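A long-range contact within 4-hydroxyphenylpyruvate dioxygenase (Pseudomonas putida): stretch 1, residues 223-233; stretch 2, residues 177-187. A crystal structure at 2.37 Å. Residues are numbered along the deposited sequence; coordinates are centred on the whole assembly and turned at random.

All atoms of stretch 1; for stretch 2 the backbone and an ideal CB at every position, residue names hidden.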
# COMPACT_ATOMS: atom_id res chain seq x y z
N ALA C 223 18.66 -19.25 6.38
CA ALA C 223 19.45 -19.90 7.42
C ALA C 223 20.60 -20.70 6.81
O ALA C 223 21.69 -20.76 7.38
CB ALA C 223 18.56 -20.80 8.27
N GLY C 224 20.37 -21.31 5.64
CA GLY C 224 21.43 -22.03 4.96
C GLY C 224 22.51 -21.14 4.41
O GLY C 224 23.59 -21.63 4.05
N PHE C 225 22.25 -19.83 4.31
CA PHE C 225 23.25 -18.87 3.88
C PHE C 225 24.02 -18.29 5.06
O PHE C 225 25.24 -18.11 4.98
CB PHE C 225 22.58 -17.74 3.09
CG PHE C 225 23.54 -16.74 2.51
CD1 PHE C 225 24.19 -16.99 1.32
CD2 PHE C 225 23.78 -15.54 3.16
CE1 PHE C 225 25.07 -16.07 0.79
CE2 PHE C 225 24.66 -14.61 2.64
CZ PHE C 225 25.30 -14.88 1.44
N LEU C 226 23.33 -18.02 6.17
CA LEU C 226 23.98 -17.47 7.35
C LEU C 226 24.79 -18.52 8.10
O LEU C 226 25.79 -18.18 8.73
CB LEU C 226 22.94 -16.83 8.27
CG LEU C 226 23.48 -16.07 9.49
CD1 LEU C 226 24.45 -14.99 9.05
CD2 LEU C 226 22.33 -15.47 10.29
N ALA C 227 24.37 -19.78 8.03
CA ALA C 227 25.06 -20.83 8.77
C ALA C 227 26.53 -20.95 8.39
O ALA C 227 27.38 -20.96 9.30
CB ALA C 227 24.32 -22.17 8.60
N PRO C 228 26.91 -21.04 7.11
CA PRO C 228 28.35 -21.08 6.80
C PRO C 228 29.08 -19.81 7.20
O PRO C 228 30.28 -19.86 7.52
CB PRO C 228 28.39 -21.28 5.28
CG PRO C 228 27.04 -21.82 4.92
CD PRO C 228 26.10 -21.18 5.89
N ILE C 229 28.40 -18.66 7.19
CA ILE C 229 29.02 -17.41 7.61
C ILE C 229 29.45 -17.48 9.07
O ILE C 229 30.59 -17.15 9.42
CB ILE C 229 28.07 -16.22 7.36
CG1 ILE C 229 27.80 -16.05 5.87
CG2 ILE C 229 28.64 -14.95 7.96
CD1 ILE C 229 26.73 -15.04 5.55
N LEU C 230 28.55 -17.92 9.94
CA LEU C 230 28.86 -17.99 11.37
C LEU C 230 29.89 -19.07 11.69
O LEU C 230 30.59 -18.96 12.70
CB LEU C 230 27.59 -18.21 12.19
CG LEU C 230 26.52 -17.12 12.07
CD1 LEU C 230 25.25 -17.53 12.82
CD2 LEU C 230 27.04 -15.80 12.59
N ALA C 231 30.00 -20.10 10.85
CA ALA C 231 31.01 -21.12 11.07
C ALA C 231 32.43 -20.57 10.95
O ALA C 231 33.36 -21.16 11.52
CB ALA C 231 30.82 -22.28 10.09
N THR C 232 32.61 -19.47 10.23
CA THR C 232 33.93 -18.86 10.08
C THR C 232 34.39 -18.13 11.34
O THR C 232 35.56 -17.76 11.42
CB THR C 232 33.94 -17.87 8.92
OG1 THR C 232 33.24 -16.68 9.30
CG2 THR C 232 33.26 -18.47 7.71
N GLY C 233 33.49 -17.91 12.30
CA GLY C 233 33.78 -17.08 13.45
C GLY C 233 33.31 -15.65 13.31
O GLY C 233 33.37 -14.90 14.29
N UNK C 177 26.20 -22.04 -4.18
CA UNK C 177 26.35 -22.89 -3.00
C UNK C 177 27.09 -22.10 -1.93
O UNK C 177 28.28 -21.80 -2.11
CB UNK C 177 27.09 -24.19 -3.34
N UNK C 178 26.45 -21.75 -0.81
CA UNK C 178 27.13 -20.96 0.22
C UNK C 178 28.10 -21.75 1.08
O UNK C 178 28.70 -21.17 1.99
CB UNK C 178 26.09 -20.30 1.13
N UNK C 179 28.27 -23.05 0.82
CA UNK C 179 29.02 -23.90 1.74
C UNK C 179 30.48 -23.49 1.82
O UNK C 179 31.08 -23.53 2.91
CB UNK C 179 28.92 -25.37 1.31
N UNK C 180 31.08 -23.08 0.70
CA UNK C 180 32.49 -22.71 0.69
C UNK C 180 32.78 -21.44 1.48
O UNK C 180 33.96 -21.08 1.61
CB UNK C 180 32.97 -22.53 -0.75
N UNK C 181 31.76 -20.75 2.00
CA UNK C 181 32.02 -19.57 2.83
C UNK C 181 32.80 -19.94 4.09
O UNK C 181 33.62 -19.15 4.57
CB UNK C 181 30.70 -18.89 3.21
N UNK C 182 32.59 -21.15 4.63
CA UNK C 182 33.29 -21.54 5.85
C UNK C 182 34.80 -21.55 5.69
O UNK C 182 35.51 -21.47 6.70
CB UNK C 182 32.82 -22.92 6.30
N UNK C 183 35.32 -21.65 4.47
CA UNK C 183 36.76 -21.64 4.28
C UNK C 183 37.34 -20.22 4.24
O UNK C 183 38.56 -20.07 4.14
CB UNK C 183 37.11 -22.38 2.99
N UNK C 184 36.50 -19.20 4.31
CA UNK C 184 36.96 -17.81 4.36
C UNK C 184 37.23 -17.45 5.81
O UNK C 184 36.37 -17.67 6.68
CB UNK C 184 35.94 -16.86 3.74
N UNK C 185 38.40 -16.88 6.13
CA UNK C 185 38.66 -16.44 7.51
C UNK C 185 37.61 -15.44 7.98
O UNK C 185 37.27 -14.50 7.26
CB UNK C 185 40.05 -15.82 7.62
N UNK C 186 37.09 -15.68 9.19
CA UNK C 186 36.03 -14.84 9.71
C UNK C 186 36.34 -13.36 9.67
O UNK C 186 35.44 -12.54 9.47
CB UNK C 186 35.72 -15.25 11.15
N UNK C 187 37.60 -12.99 9.86
CA UNK C 187 37.97 -11.58 9.90
C UNK C 187 38.09 -10.95 8.51
O UNK C 187 38.22 -9.73 8.42
CB UNK C 187 39.29 -11.42 10.65

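Position 177 has phi/psi of -93/113, its CA-to-CB bond points away, and no atom of stretch 1 lies within 5.5 Å of its ideal CB, so this contact hardly restricts the choice. The residue is Asp177, whose OD1 accepts a hydrogen bond from the backbone N of position 179 (3.1 Å, 154°).

Position 178 points toward the helix. Its ideal CB lies 3.8 Å from Phe225 CD1 and 4.2 Å from Pro228 CG, which favours a compact apolar group, and its phi of -77° admits proline. Pro178 is found there: its CB packs 3.9 Å from Phe225 CD1, its CG sits 3.4 Å from Gly224 O, and its carbonyl O is 3.3 Å from Pro228 CB.

At 179 and 180 the CB points away, and many residues would serve. Ser179 lies at the margin of the contact, and Ala180 does not touch stretch 1.

Position 181 again points toward stretch 1. Around its ideal CB are Pro228 CB (3.9 Å), Ile229 N (4.6 Å) and Thr232 CG2 (5.2 Å), a mostly apolar setting suited to isoleucine, leucine or valine. Ile181 (chi1 m, chi2 t) sets CG2 3.9 Å from Ile229 CG1 and CD1 4.2 Å from Phe225 CE1.

At 182 the CB points sideways, 4.2 Å from Pro228 O and 4.3 Å from Ala231 CB. No acid in stretch 1 demands a charge; a long, flexible chain could cover the proline, though a shorter one would also fit. Arg182 folds back with chi1 and chi3 both p, so that Pro228 CB lies over one face of the guanidinium, with NH2 4.0 Å from Pro228 CG.

Position 183 points away and accepts almost anything; Asp183 makes no contact. Position 184 points sideways, its ideal CB 5.1 Å from Thr232 CG2, so an aliphatic group is reasonable but not compelled. Ile184 contributes mainly backbone: its O lies 3.3 Å from Thr232 CB.

Position 185 points away, and its phi/psi of -57/133 suits proline among others. Pro185 is the residue, its ring directed off the contact.

Position 186 is the most restrictive. Its CA is 4.6 Å from Thr232 CA, and the ideal CB would fall 2.5 Å from Thr232 O, a clash, and 3.3 Å from Gly233 C. Phi/psi of -52/-34 are open to any residue, so the steric evidence, not the torsions, selects glycine. Gly186 brings its CA 3.4 Å from Thr232 OG1 and makes a CA-H...O contact with Thr232 O, also 3.4 Å from that CA.

Position 187 points away into space free of stretch 1, leaving the choice open; Asp187 occupies it.

Stretch 2 177-187: DPSAIRDIPGD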
# COMPACT_ATOMS: atom_id res chain seq x y z
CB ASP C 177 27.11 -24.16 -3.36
CG ASP C 177 27.03 -25.22 -2.26
OD1 ASP C 177 26.74 -24.88 -1.10
OD2 ASP C 177 27.27 -26.41 -2.57
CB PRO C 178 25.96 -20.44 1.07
CG PRO C 178 24.94 -21.54 0.96
CD PRO C 178 25.06 -22.06 -0.45
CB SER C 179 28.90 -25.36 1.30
OG SER C 179 29.43 -26.23 2.28
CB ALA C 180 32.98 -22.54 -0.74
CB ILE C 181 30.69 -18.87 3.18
CG1 ILE C 181 30.06 -18.26 1.92
CG2 ILE C 181 30.91 -17.78 4.21
CD1 ILE C 181 28.64 -17.78 2.12
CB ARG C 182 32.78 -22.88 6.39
CG ARG C 182 32.73 -24.03 5.41
CD ARG C 182 32.18 -25.27 6.12
NE ARG C 182 30.86 -25.05 6.70
CZ ARG C 182 29.71 -25.31 6.09
NH1 ARG C 182 29.69 -25.81 4.86
NH2 ARG C 182 28.56 -25.08 6.72
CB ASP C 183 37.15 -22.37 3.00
CG ASP C 183 36.69 -23.82 2.99
OD1 ASP C 183 36.58 -24.41 4.08
OD2 ASP C 183 36.46 -24.36 1.89
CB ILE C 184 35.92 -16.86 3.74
CG1 ILE C 184 35.61 -17.27 2.30
CG2 ILE C 184 36.42 -15.42 3.79
CD1 ILE C 184 34.58 -16.39 1.63
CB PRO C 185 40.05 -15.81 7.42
CG PRO C 185 40.69 -16.47 6.24
CD PRO C 185 39.58 -16.72 5.26
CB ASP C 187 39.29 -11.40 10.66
CG ASP C 187 40.47 -12.04 9.96
OD1 ASP C 187 40.26 -13.01 9.19
OD2 ASP C 187 41.61 -11.57 10.15
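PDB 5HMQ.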